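Glycinin A3B4 subunit (Glycine max, PDB 2D5F) serves as an 11S seed storage globulin of soybean, with two cupin domains per subunit and subunits that assemble into a hexamer. Local coordinates at residues B[52-58]-B[132-138]; B[65-69]-B[365-369]; B[78-82]-B[123-129]; B[110-116]-B[246-251]; B[163-169]-B[201-205]. One frame throughout, in Å; residues are numbered along the deposited sequence. Where two conformers were deposited one is given.

In the fold
Interactions 1, 3, 4 and 5 belong to the N-terminal cupin half, and interaction 2 joins it to the C-terminal one. Interactions 1 and 3 touch where strands 131-135 and 75-80 pair; their centres lie about 17 Å apart. Interaction 4 adds the next strand, 107-118, and its centre is about 15 Å from those of both. Interaction 5 meets interaction 1 through Y164 and H58. Interactions 2 and 3 share the pairing of strands 67-73 and 121-125, with centres about 12 Å apart. Along the chain, interaction 3 is nested inside interaction 1, and interaction 5 follows interaction 1. Interactions 1, 3, 4 and 5 all touch a second subunit, so this barrel also contributes to the assembly.

Interaction 1. Residues B[52-58]-B[132-138]; sequences LNRNGLH and WTYNTGD. With CO3 (carbonate ion), chain E.
This is an antiparallel strand pairing in the N-terminal cupin barrel, between the start of strand 56-62 and the end of strand 131-135. The short strand axes approach to 4.7 Å at 171°. L57 and Y134 form the non-hydrogen-bonded pair (CA-CA 4.5 Å), H58 and T133 the hydrogen-bonded one (5.2 Å). N135 N donates to G56 O (3.0 Å) and H58 N to T133 O (2.8 Å); T133 N to H58 O is weak (3.5 Å). A type II turn, N53 to G56, leads in. Within it, R54 NE makes a salt bridge to D138 OD1 (3.1 Å). Water 1 links N55 N, N135 O and G137 O. L57 (chi1 t) puts CD1 3.9 Å from W132 CE3. On the opposite face, H58 ND1 (chi1 t) and T133 OG1 (p) donate hydrogen bonds to O1 of a carbonate ion (2.7 and 2.5 Å), probably from the crystallisation liquor. R50 and Y131 also bind it. The paired donors are consistent with a site able to hold a small anion.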
# COMPACT_ATOMS: atom_id res chain seq x y z
N LEU B 52 1.95 18.95 35.42
CA LEU B 52 0.66 19.58 35.63
C LEU B 52 0.35 19.37 37.10
O LEU B 52 0.21 18.24 37.55
CB LEU B 52 -0.42 18.90 34.79
CG LEU B 52 -0.48 19.14 33.27
CD1 LEU B 52 0.86 18.86 32.63
CD2 LEU B 52 -1.57 18.25 32.68
N ASN B 53 0.26 20.46 37.84
CA ASN B 53 -0.06 20.37 39.25
C ASN B 53 -1.55 20.06 39.39
O ASN B 53 -2.26 19.98 38.39
CB ASN B 53 0.30 21.68 39.95
CG ASN B 53 1.81 21.87 40.07
OD1 ASN B 53 2.30 23.00 40.12
ND2 ASN B 53 2.54 20.77 40.14
N ARG B 54 -2.00 19.88 40.63
CA ARG B 54 -3.40 19.59 40.91
C ARG B 54 -4.29 20.59 40.17
O ARG B 54 -4.06 21.80 40.23
CB ARG B 54 -3.65 19.66 42.42
CG ARG B 54 -4.97 19.06 42.88
CD ARG B 54 -4.90 18.74 44.36
NE ARG B 54 -6.15 18.18 44.87
CZ ARG B 54 -7.29 18.85 44.95
NH1 ARG B 54 -7.36 20.11 44.55
NH2 ARG B 54 -8.38 18.26 45.44
N ASN B 55 -5.30 20.07 39.47
CA ASN B 55 -6.22 20.91 38.70
C ASN B 55 -5.49 21.66 37.59
O ASN B 55 -6.00 22.65 37.06
CB ASN B 55 -6.93 21.92 39.61
CG ASN B 55 -7.99 21.28 40.50
OD1 ASN B 55 -8.73 21.99 41.18
ND2 ASN B 55 -8.06 19.96 40.50
N GLY B 56 -4.30 21.20 37.23
CA GLY B 56 -3.53 21.86 36.20
C GLY B 56 -4.04 21.61 34.79
O GLY B 56 -4.33 20.47 34.42
N LEU B 57 -4.15 22.68 34.00
CA LEU B 57 -4.63 22.59 32.63
C LEU B 57 -3.61 23.18 31.66
O LEU B 57 -3.27 24.36 31.72
CB LEU B 57 -5.96 23.34 32.48
CG LEU B 57 -6.49 23.57 31.06
CD1 LEU B 57 -6.92 22.26 30.42
CD2 LEU B 57 -7.68 24.53 31.12
N HIS B 58 -3.11 22.33 30.77
CA HIS B 58 -2.15 22.77 29.77
C HIS B 58 -2.97 23.33 28.61
O HIS B 58 -3.66 22.58 27.92
CB HIS B 58 -1.29 21.59 29.31
CG HIS B 58 -0.18 21.97 28.38
ND1 HIS B 58 0.62 21.04 27.76
CD2 HIS B 58 0.27 23.18 27.97
CE1 HIS B 58 1.52 21.66 27.02
NE2 HIS B 58 1.33 22.96 27.13
N TRP B 132 -4.88 19.59 24.34
CA TRP B 132 -4.84 20.16 25.68
C TRP B 132 -4.90 18.99 26.66
O TRP B 132 -5.42 17.93 26.33
CB TRP B 132 -6.03 21.10 25.93
CG TRP B 132 -7.37 20.46 25.73
CD1 TRP B 132 -8.11 20.45 24.58
CD2 TRP B 132 -8.11 19.69 26.69
NE1 TRP B 132 -9.26 19.71 24.76
CE2 TRP B 132 -9.29 19.23 26.04
CE3 TRP B 132 -7.89 19.34 28.03
CZ2 TRP B 132 -10.24 18.44 26.69
CZ3 TRP B 132 -8.85 18.54 28.68
CH2 TRP B 132 -10.01 18.10 28.00
N THR B 133 -4.34 19.18 27.85
CA THR B 133 -4.34 18.13 28.86
C THR B 133 -4.74 18.70 30.22
O THR B 133 -4.53 19.89 30.48
CB THR B 133 -2.96 17.46 28.99
OG1 THR B 133 -2.00 18.43 29.41
CG2 THR B 133 -2.53 16.86 27.64
N TYR B 134 -5.29 17.85 31.07
CA TYR B 134 -5.74 18.27 32.39
C TYR B 134 -5.48 17.18 33.42
O TYR B 134 -5.69 16.00 33.15
CB TYR B 134 -7.24 18.58 32.34
CG TYR B 134 -7.86 18.85 33.68
CD1 TYR B 134 -7.61 20.04 34.36
CD2 TYR B 134 -8.71 17.92 34.28
CE1 TYR B 134 -8.17 20.30 35.60
CE2 TYR B 134 -9.29 18.17 35.53
CZ TYR B 134 -9.01 19.36 36.18
OH TYR B 134 -9.55 19.62 37.41
N ASN B 135 -5.02 17.59 34.60
CA ASN B 135 -4.74 16.68 35.69
C ASN B 135 -6.05 16.38 36.40
O ASN B 135 -6.70 17.29 36.93
CB ASN B 135 -3.75 17.33 36.66
CG ASN B 135 -3.27 16.39 37.74
OD1 ASN B 135 -2.31 16.70 38.45
ND2 ASN B 135 -3.93 15.25 37.87
N THR B 136 -6.46 15.12 36.39
CA THR B 136 -7.71 14.70 37.03
C THR B 136 -7.48 14.07 38.40
O THR B 136 -8.44 13.64 39.05
CB THR B 136 -8.44 13.66 36.17
OG1 THR B 136 -7.65 12.47 36.11
CG2 THR B 136 -8.68 14.18 34.77
N GLY B 137 -6.23 14.01 38.84
CA GLY B 137 -5.94 13.41 40.13
C GLY B 137 -5.35 14.38 41.14
O GLY B 137 -5.28 15.58 40.89
N ASP B 138 -4.92 13.86 42.28
CA ASP B 138 -4.36 14.70 43.33
C ASP B 138 -2.88 14.99 43.14
O ASP B 138 -2.46 16.15 43.21
CB ASP B 138 -4.60 14.08 44.70
CG ASP B 138 -6.07 14.10 45.09
OD1 ASP B 138 -6.70 15.16 44.94
OD2 ASP B 138 -6.57 13.05 45.56
C CO3 E . 1.32 17.71 28.16
O1 CO3 E . 0.38 18.49 28.52
O2 CO3 E . 1.94 17.95 27.06
O3 CO3 E . 1.64 16.71 28.90
O HOH W 1 -6.54 17.63 39.51

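Interaction 2. Residues B[65-69]-B[365-369]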
# COMPACT_ATOMS: atom_id res chain seq x y z
N TYR B 65 5.29 18.87 14.09
CA TYR B 65 5.96 17.57 14.06
C TYR B 65 5.27 16.71 15.10
O TYR B 65 4.58 17.22 15.97
CB TYR B 65 7.46 17.71 14.39
CG TYR B 65 7.76 18.70 15.49
CD1 TYR B 65 8.13 20.01 15.20
CD2 TYR B 65 7.62 18.34 16.84
CE1 TYR B 65 8.37 20.94 16.21
CE2 TYR B 65 7.85 19.26 17.85
CZ TYR B 65 8.22 20.56 17.54
OH TYR B 65 8.42 21.48 18.54
N PRO B 66 5.43 15.39 15.02
CA PRO B 66 4.75 14.61 16.05
C PRO B 66 5.51 14.60 17.37
O PRO B 66 6.70 14.91 17.42
CB PRO B 66 4.63 13.22 15.42
CG PRO B 66 5.77 13.15 14.49
CD PRO B 66 5.89 14.53 13.90
N GLN B 67 4.78 14.29 18.44
CA GLN B 67 5.37 14.19 19.77
C GLN B 67 4.94 12.84 20.31
O GLN B 67 3.81 12.40 20.08
CB GLN B 67 4.82 15.27 20.72
CG GLN B 67 5.18 16.70 20.39
CD GLN B 67 4.57 17.68 21.39
OE1 GLN B 67 4.85 17.61 22.59
NE2 GLN B 67 3.74 18.59 20.90
N MET B 68 5.85 12.17 21.01
CA MET B 68 5.52 10.91 21.64
C MET B 68 5.77 11.19 23.11
O MET B 68 6.89 11.53 23.50
CB MET B 68 6.42 9.78 21.16
CG MET B 68 6.13 8.48 21.88
SD MET B 68 6.95 7.09 21.11
CE MET B 68 5.62 6.49 20.09
N ILE B 69 4.73 11.08 23.92
CA ILE B 69 4.83 11.38 25.34
C ILE B 69 4.60 10.17 26.24
O ILE B 69 3.72 9.35 25.97
CB ILE B 69 3.78 12.44 25.72
CG1 ILE B 69 3.84 13.60 24.73
CG2 ILE B 69 4.02 12.94 27.14
CD1 ILE B 69 2.66 14.55 24.83
N PHE B 365 3.93 8.82 11.59
CA PHE B 365 4.75 9.72 12.39
C PHE B 365 6.21 9.31 12.57
O PHE B 365 7.01 10.06 13.14
CB PHE B 365 4.11 9.91 13.77
CG PHE B 365 2.65 10.25 13.70
CD1 PHE B 365 2.16 11.11 12.71
CD2 PHE B 365 1.76 9.71 14.62
CE1 PHE B 365 0.81 11.43 12.65
CE2 PHE B 365 0.40 10.02 14.56
CZ PHE B 365 -0.08 10.88 13.57
N GLY B 366 6.57 8.12 12.08
CA GLY B 366 7.95 7.66 12.18
C GLY B 366 8.52 7.54 13.59
O GLY B 366 9.69 7.85 13.83
N LEU B 367 7.70 7.07 14.53
CA LEU B 367 8.16 6.92 15.90
C LEU B 367 7.70 5.63 16.55
O LEU B 367 6.64 5.11 16.24
CB LEU B 367 7.68 8.08 16.76
CG LEU B 367 8.35 9.44 16.58
CD1 LEU B 367 7.52 10.50 17.28
CD2 LEU B 367 9.76 9.40 17.16
N SER B 368 8.52 5.11 17.46
CA SER B 368 8.19 3.91 18.21
C SER B 368 8.94 4.02 19.53
O SER B 368 9.68 4.97 19.77
CB SER B 368 8.59 2.64 17.46
OG SER B 368 9.96 2.65 17.12
N ALA B 369 8.74 3.04 20.41
CA ALA B 369 9.41 3.08 21.70
C ALA B 369 9.45 1.73 22.37
O ALA B 369 8.79 0.78 21.94
CB ALA B 369 8.71 4.08 22.62
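Segment 65-69 is extended; 365-369 is extended only from L367 on, and the two do not pair as strands. P66 and F365 have their CA atoms 6.1 Å apart, and M68 and L367 7.5 Å. The backbones exchange no hydrogen bond, and side chains fill the gap. G366 is the first residue after helix 362-365 to leave helical angles. Its positive phi (59°) turns the chain into L367 and then into strand 368-374. The contact is apolar and buries 279 Å² in total. P66 packs its ring on F365: CG lies 3.7 Å from F365 CB and 3.6 Å from F365 O. L367 points between P66 and M68, with CD1 4.2 Å from P66 CG and 4.1 Å from M68 CB. M68 is extended at chi1 and chi2 (both t), so its sulfur reaches across to S368 and A369. M68 SD lies 3.8 Å from A369 CB and 3.7 Å from S368 O. The contact joins the two cupin halves of one subunit. Strand 67-73 sits between strands 141-147 and 121-125 in the N-terminal sheet. M68 also packs on F444 of strand 438-445, and F365 on V124 of strand 121-125.

Interaction 3. Residues B[78-82]-B[123-129]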
# COMPACT_ATOMS: atom_id res chain seq x y z
N ILE B 78 -6.64 13.98 28.01
CA ILE B 78 -6.11 14.76 26.91
C ILE B 78 -7.20 14.83 25.85
O ILE B 78 -7.92 13.86 25.61
CB ILE B 78 -4.85 14.10 26.30
CG1 ILE B 78 -4.39 14.90 25.08
CG2 ILE B 78 -5.15 12.65 25.94
CD1 ILE B 78 -3.03 14.47 24.52
N GLY B 79 -7.33 15.99 25.22
CA GLY B 79 -8.33 16.16 24.18
C GLY B 79 -7.69 16.78 22.96
O GLY B 79 -6.87 17.69 23.08
N PHE B 80 -8.05 16.29 21.78
CA PHE B 80 -7.51 16.83 20.54
C PHE B 80 -8.61 17.52 19.76
O PHE B 80 -9.80 17.31 20.02
CB PHE B 80 -6.94 15.73 19.65
CG PHE B 80 -5.86 14.92 20.28
CD1 PHE B 80 -6.17 13.87 21.14
CD2 PHE B 80 -4.52 15.16 19.98
CE1 PHE B 80 -5.17 13.08 21.68
CE2 PHE B 80 -3.52 14.37 20.51
CZ PHE B 80 -3.84 13.32 21.36
N ALA B 81 -8.22 18.34 18.80
CA ALA B 81 -9.17 19.03 17.94
C ALA B 81 -8.88 18.60 16.49
O ALA B 81 -8.10 19.23 15.80
CB ALA B 81 -9.03 20.55 18.07
N PHE B 82 -9.50 17.50 16.07
CA PHE B 82 -9.31 17.01 14.70
C PHE B 82 -10.17 17.86 13.79
O PHE B 82 -11.38 17.98 13.98
CB PHE B 82 -9.69 15.53 14.61
CG PHE B 82 -8.64 14.60 15.14
CD1 PHE B 82 -8.47 14.44 16.51
CD2 PHE B 82 -7.79 13.93 14.27
CE1 PHE B 82 -7.45 13.61 17.01
CE2 PHE B 82 -6.77 13.10 14.76
CZ PHE B 82 -6.61 12.94 16.14
N LEU B 123 1.42 8.73 24.89
CA LEU B 123 0.45 9.52 24.14
C LEU B 123 1.16 9.99 22.88
O LEU B 123 2.38 10.21 22.90
CB LEU B 123 -0.00 10.74 24.95
CG LEU B 123 -0.36 10.58 26.43
CD1 LEU B 123 -0.67 11.95 27.04
CD2 LEU B 123 -1.56 9.66 26.58
N VAL B 124 0.42 10.14 21.79
CA VAL B 124 1.01 10.60 20.54
C VAL B 124 0.26 11.83 20.05
O VAL B 124 -0.96 11.80 19.94
CB VAL B 124 0.93 9.50 19.46
CG1 VAL B 124 1.56 9.99 18.17
CG2 VAL B 124 1.61 8.23 19.95
N ILE B 125 0.99 12.91 19.77
CA ILE B 125 0.37 14.13 19.26
C ILE B 125 0.67 14.27 17.77
O ILE B 125 1.83 14.36 17.38
CB ILE B 125 0.92 15.40 19.94
CG1 ILE B 125 0.96 15.24 21.47
CG2 ILE B 125 0.07 16.60 19.53
CD1 ILE B 125 -0.38 14.95 22.10
N PRO B 126 -0.37 14.28 16.91
CA PRO B 126 -0.15 14.41 15.47
C PRO B 126 0.32 15.82 15.10
O PRO B 126 -0.01 16.79 15.78
CB PRO B 126 -1.52 14.12 14.87
CG PRO B 126 -2.20 13.27 15.90
CD PRO B 126 -1.78 13.93 17.19
N PRO B 127 1.10 15.95 14.01
CA PRO B 127 1.58 17.27 13.60
C PRO B 127 0.40 18.18 13.27
O PRO B 127 -0.56 17.75 12.63
CB PRO B 127 2.43 16.96 12.36
CG PRO B 127 2.87 15.54 12.58
CD PRO B 127 1.64 14.89 13.14
N GLY B 128 0.48 19.43 13.73
CA GLY B 128 -0.54 20.41 13.44
C GLY B 128 -1.87 20.26 14.15
O GLY B 128 -2.72 21.13 14.04
N VAL B 129 -2.05 19.16 14.88
CA VAL B 129 -3.31 18.92 15.59
C VAL B 129 -3.27 19.53 17.00
O VAL B 129 -2.38 19.20 17.80
CB VAL B 129 -3.62 17.41 15.71
CG1 VAL B 129 -4.86 17.20 16.55
CG2 VAL B 129 -3.80 16.80 14.31
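This contact lies in the core of the N-terminal cupin barrel, where the two sheets pack face to face. Strand 78-80 belongs to one sheet and strand 123-125 to the other. Their axes come within 9.8 Å and cross at 28°, so the gap is filled mainly by side chains. F80 and V129 bury the most, and the F80 ring drops into a hollow formed by I125, P126 and V129. F80 CE2 lies 3.6 Å from I125 CD1 and 3.8 Å from P126 CD, and F80 CD2 is 4.0 Å from V129 CG1. I78 fills the next hollow along, between L123 and I125. Its CD1 is 4.3 Å from L123 CD1 and 3.6 Å from I125 CD1, so the I125 tip wedges between I78 and F80. The other end is shaped by a type II turn from P126 to V129, with G128 at positive phi. It brings V129 up so that its CG1 sits over one face of the F82 ring. F365 of helix 362-365 packs on P126, and L386 of a second subunit packs on V129. F80 CZ also comes to 3.6 Å from V124 O, a buried carbonyl with no polar partner in the model.

Interaction 4. Residues B[110-116]-B[246-251]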
# COMPACT_ATOMS: atom_id res chain seq x y z
N SER B 110 -21.01 20.50 23.58
CA SER B 110 -20.60 19.36 22.78
C SER B 110 -19.14 19.61 22.42
O SER B 110 -18.71 20.76 22.29
CB SER B 110 -21.46 19.22 21.51
OG SER B 110 -21.29 20.32 20.64
N HIS B 111 -18.38 18.53 22.31
CA HIS B 111 -16.97 18.62 21.97
C HIS B 111 -16.51 17.25 21.48
O HIS B 111 -17.33 16.34 21.36
CB HIS B 111 -16.15 19.08 23.19
CG HIS B 111 -16.36 18.26 24.42
ND1 HIS B 111 -15.86 16.98 24.56
CD2 HIS B 111 -16.97 18.55 25.59
CE1 HIS B 111 -16.16 16.52 25.77
NE2 HIS B 111 -16.83 17.46 26.41
N GLN B 112 -15.23 17.11 21.19
CA GLN B 112 -14.73 15.82 20.71
C GLN B 112 -14.36 14.90 21.86
O GLN B 112 -14.32 15.31 23.01
CB GLN B 112 -13.55 16.02 19.74
CG GLN B 112 -14.00 16.62 18.40
CD GLN B 112 -12.87 16.83 17.40
OE1 GLN B 112 -13.08 17.49 16.37
NE2 GLN B 112 -11.70 16.30 17.68
N LYS B 113 -14.11 13.64 21.52
CA LYS B 113 -13.77 12.62 22.50
C LYS B 113 -12.71 13.01 23.52
O LYS B 113 -11.70 13.63 23.18
CB LYS B 113 -13.34 11.34 21.78
CG LYS B 113 -13.01 10.18 22.71
CD LYS B 113 -12.59 8.94 21.93
CE LYS B 113 -12.31 7.77 22.87
NZ LYS B 113 -12.12 6.51 22.11
N ILE B 114 -12.94 12.64 24.77
CA ILE B 114 -12.00 12.90 25.84
C ILE B 114 -11.29 11.59 26.11
O ILE B 114 -11.94 10.57 26.35
CB ILE B 114 -12.70 13.36 27.15
CG1 ILE B 114 -13.43 14.69 26.90
CG2 ILE B 114 -11.68 13.52 28.27
CD1 ILE B 114 -12.54 15.79 26.36
N ARG B 115 -9.96 11.60 26.06
CA ARG B 115 -9.20 10.39 26.30
C ARG B 115 -8.49 10.48 27.64
O ARG B 115 -7.88 11.49 27.97
CB ARG B 115 -8.17 10.18 25.18
CG ARG B 115 -8.78 10.12 23.77
CD ARG B 115 -8.19 11.23 22.89
NE ARG B 115 -8.77 11.29 21.55
CZ ARG B 115 -8.48 10.46 20.55
NH1 ARG B 115 -9.07 10.61 19.37
NH2 ARG B 115 -7.61 9.48 20.73
N HIS B 116 -8.59 9.41 28.42
CA HIS B 116 -7.96 9.35 29.73
C HIS B 116 -6.62 8.65 29.65
O HIS B 116 -6.43 7.75 28.84
CB HIS B 116 -8.88 8.61 30.70
CG HIS B 116 -10.16 9.32 30.99
ND1 HIS B 116 -10.28 10.25 32.00
CD2 HIS B 116 -11.36 9.28 30.36
CE1 HIS B 116 -11.51 10.75 31.98
NE2 HIS B 116 -12.18 10.17 31.00
N VAL B 246 -15.96 18.30 32.06
CA VAL B 246 -16.14 18.08 30.63
C VAL B 246 -17.04 16.87 30.48
O VAL B 246 -17.23 16.12 31.43
CB VAL B 246 -14.80 17.77 29.89
CG1 VAL B 246 -13.79 18.88 30.14
CG2 VAL B 246 -14.26 16.42 30.34
N ILE B 247 -17.60 16.67 29.29
CA ILE B 247 -18.46 15.53 29.06
C ILE B 247 -17.60 14.28 28.96
O ILE B 247 -16.65 14.24 28.16
CB ILE B 247 -19.26 15.69 27.76
CG1 ILE B 247 -20.03 17.02 27.79
CG2 ILE B 247 -20.23 14.54 27.59
CD1 ILE B 247 -20.65 17.39 26.47
N SER B 248 -17.91 13.27 29.76
CA SER B 248 -17.16 12.01 29.74
C SER B 248 -17.82 10.96 30.62
O SER B 248 -18.29 11.26 31.71
CB SER B 248 -15.71 12.24 30.20
OG SER B 248 -14.94 11.06 30.03
N PRO B 249 -17.86 9.70 30.14
CA PRO B 249 -18.47 8.60 30.89
C PRO B 249 -17.76 8.38 32.22
O PRO B 249 -18.34 7.89 33.19
CB PRO B 249 -18.31 7.41 29.95
CG PRO B 249 -18.35 8.05 28.59
CD PRO B 249 -17.48 9.26 28.78
N LYS B 250 -16.49 8.75 32.25
CA LYS B 250 -15.65 8.60 33.43
C LYS B 250 -15.05 9.97 33.72
O LYS B 250 -14.45 10.58 32.84
CB LYS B 250 -14.54 7.59 33.14
CG LYS B 250 -13.39 7.55 34.13
CD LYS B 250 -12.22 6.76 33.55
CE LYS B 250 -11.02 6.77 34.47
NZ LYS B 250 -11.35 6.17 35.79
N TRP B 251 -15.23 10.47 34.94
CA TRP B 251 -14.68 11.78 35.29
C TRP B 251 -14.85 12.10 36.77
O TRP B 251 -13.87 12.23 37.50
CB TRP B 251 -15.35 12.86 34.44
CG TRP B 251 -14.63 14.18 34.46
CD1 TRP B 251 -14.92 15.26 35.24
CD2 TRP B 251 -13.47 14.53 33.69
NE1 TRP B 251 -14.02 16.28 35.00
CE2 TRP B 251 -13.12 15.86 34.05
CE3 TRP B 251 -12.70 13.86 32.73
CZ2 TRP B 251 -12.03 16.52 33.48
CZ3 TRP B 251 -11.62 14.53 32.16
CH2 TRP B 251 -11.29 15.85 32.54
O HOH W 2 -14.00 9.82 27.84
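H116, I247 and H111 bury the most surface in this contact. It lays the loop 246-251 along strand 107-118, which pairs with strands 75-80 and 89-92 in the N-terminal cupin barrel. H116 gives 87 Å² and is contacted by S248, K250 and W251. K250 CD lies over one face of its ring in a CH-pi contact, 4.1 Å from the ring centroid and 5° off the normal. W251 meets it rim to rim, with centroids 5.7 Å apart and planes at 58°. H116 NE2 also lies 3.0 Å from K250 O and 3.1 Å from S248 OG. I247 follows with 63 Å². Its CD1 lies 4.2 Å from S110 CA, and its backbone N donates to H111 NE2 (3.1 Å). H111 (52 Å²) can accept there because its other nitrogen is a donor: H111 ND1 binds Q112 O at 2.8 Å. Between the two histidines, I114 packs CG1 on V246 CG2 (3.9 Å) and CG2 on W251 CZ3 (4.0 Å). Water 2 ties I114 O to S248 OG, 2.7 Å from each. Other subunits cover parts of the contact: P463 of a second one packs on I114 and V246, and Y344 of a third on I247. The contact mixes polar and apolar pairs. The bond from I247 N implies that H111 accepts at NE2 and carries its proton on ND1, as a neutral ring.

Interaction 5. Residues B[163-169]-B[201-205]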
# COMPACT_ATOMS: atom_id res chain seq x y z
N PHE B 163 2.75 26.40 18.87
CA PHE B 163 1.75 27.40 18.52
C PHE B 163 0.61 27.33 19.53
O PHE B 163 -0.18 26.39 19.51
CB PHE B 163 1.20 27.16 17.10
CG PHE B 163 2.22 27.35 16.00
CD1 PHE B 163 3.25 26.43 15.82
CD2 PHE B 163 2.14 28.46 15.16
CE1 PHE B 163 4.20 26.62 14.81
CE2 PHE B 163 3.09 28.65 14.15
CZ PHE B 163 4.12 27.73 13.97
N TYR B 164 0.52 28.31 20.42
CA TYR B 164 -0.56 28.30 21.40
C TYR B 164 -1.81 28.97 20.86
O TYR B 164 -1.73 30.02 20.22
CB TYR B 164 -0.13 28.98 22.71
CG TYR B 164 0.60 28.06 23.66
CD1 TYR B 164 2.00 28.03 23.69
CD2 TYR B 164 -0.10 27.17 24.47
CE1 TYR B 164 2.68 27.12 24.51
CE2 TYR B 164 0.57 26.26 25.28
CZ TYR B 164 1.96 26.24 25.30
OH TYR B 164 2.61 25.32 26.09
N LEU B 165 -2.95 28.33 21.09
CA LEU B 165 -4.22 28.87 20.64
C LEU B 165 -4.81 29.78 21.72
O LEU B 165 -5.73 30.56 21.46
CB LEU B 165 -5.19 27.73 20.34
CG LEU B 165 -4.95 26.98 19.03
CD1 LEU B 165 -5.63 25.63 19.07
CD2 LEU B 165 -5.46 27.81 17.88
N ALA B 166 -4.28 29.69 22.93
CA ALA B 166 -4.76 30.50 24.04
C ALA B 166 -3.67 30.84 25.04
O ALA B 166 -2.60 30.23 25.04
CB ALA B 166 -5.90 29.78 24.76
N GLY B 167 -3.96 31.81 25.90
CA GLY B 167 -3.02 32.22 26.92
C GLY B 167 -1.91 33.14 26.44
O GLY B 167 -1.86 33.56 25.29
N ASN B 168 -1.02 33.47 27.37
CA ASN B 168 0.13 34.30 27.10
C ASN B 168 1.32 33.50 27.62
O ASN B 168 1.76 33.67 28.76
CB ASN B 168 0.03 35.63 27.85
CG ASN B 168 1.29 36.44 27.73
OD1 ASN B 168 1.88 36.54 26.65
ND2 ASN B 168 1.72 37.04 28.84
N PRO B 169 1.85 32.61 26.78
CA PRO B 169 2.98 31.75 27.15
C PRO B 169 4.35 32.40 27.12
O PRO B 169 4.55 33.45 26.53
CB PRO B 169 2.90 30.63 26.12
CG PRO B 169 2.52 31.40 24.87
CD PRO B 169 1.42 32.33 25.39
N GLY B 201 6.66 35.43 24.45
CA GLY B 201 5.65 34.58 23.85
C GLY B 201 4.29 35.23 23.69
O GLY B 201 3.99 36.24 24.32
N GLY B 202 3.47 34.63 22.82
CA GLY B 202 2.13 35.13 22.57
C GLY B 202 1.35 34.03 21.86
O GLY B 202 1.94 33.20 21.18
N SER B 203 0.03 34.02 22.02
CA SER B 203 -0.80 33.02 21.35
C SER B 203 -0.95 33.43 19.89
O SER B 203 -0.63 34.56 19.53
CB SER B 203 -2.18 32.96 22.01
OG SER B 203 -2.89 34.16 21.78
N VAL B 204 -1.42 32.53 19.04
CA VAL B 204 -1.58 32.87 17.64
C VAL B 204 -2.72 33.86 17.48
O VAL B 204 -2.73 34.68 16.55
CB VAL B 204 -1.83 31.62 16.78
CG1 VAL B 204 -0.61 30.71 16.85
CG2 VAL B 204 -3.07 30.89 17.26
N LEU B 205 -3.68 33.81 18.40
CA LEU B 205 -4.83 34.70 18.35
C LEU B 205 -4.45 36.13 18.73
O LEU B 205 -5.05 37.09 18.25
CB LEU B 205 -5.93 34.17 19.27
CG LEU B 205 -7.18 33.60 18.58
CD1 LEU B 205 -6.79 32.88 17.31
CD2 LEU B 205 -7.91 32.66 19.53
O HOH W 3 2.11 30.63 20.25
O HOH W 4 -1.15 35.70 24.07
O HOH W 5 4.43 35.93 26.72
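V204 sets its CG1 against the edge of the F163 ring, 3.9 Å from F163 CD2, and its CG2 3.9 Å from L165 CD2. It buries 74 Å², the largest share in this contact. The contact lies beside the N-terminal cupin barrel, where strand 163-164 pairs with strand 56-62. The chain then leaves the barrel, and 201-205 returns alongside it before helix 210-216. Much of the linker between them, 179-199, is not modelled. One direct hydrogen bond joins the segments: V204 N donates to Y164 O at 2.8 Å. Just before V204, S203 packs its CB 3.3 Å from G167 O. G167 has positive phi (79°), which favours glycine and helps the chain turn towards P169. At the far end G201 comes very close to P169, with G201 CA 3.1 Å from P169 O. A CB on G201 would clash with that oxygen. L205 CD2 reaches to 3.6 Å from L165 O, whose hydrogen-bond partner is Y471 of a second subunit. V429 and I455 of that subunit pack on V204 and L205, so the returning loop also lines a subunit interface. Waters also bridge the segments. Water 3 lies 2.8 Å from Y164 N and 2.7 Å from G202 O. Water 4 accepts from S203 N (2.9 Å) and donates to G167 O (2.6 Å).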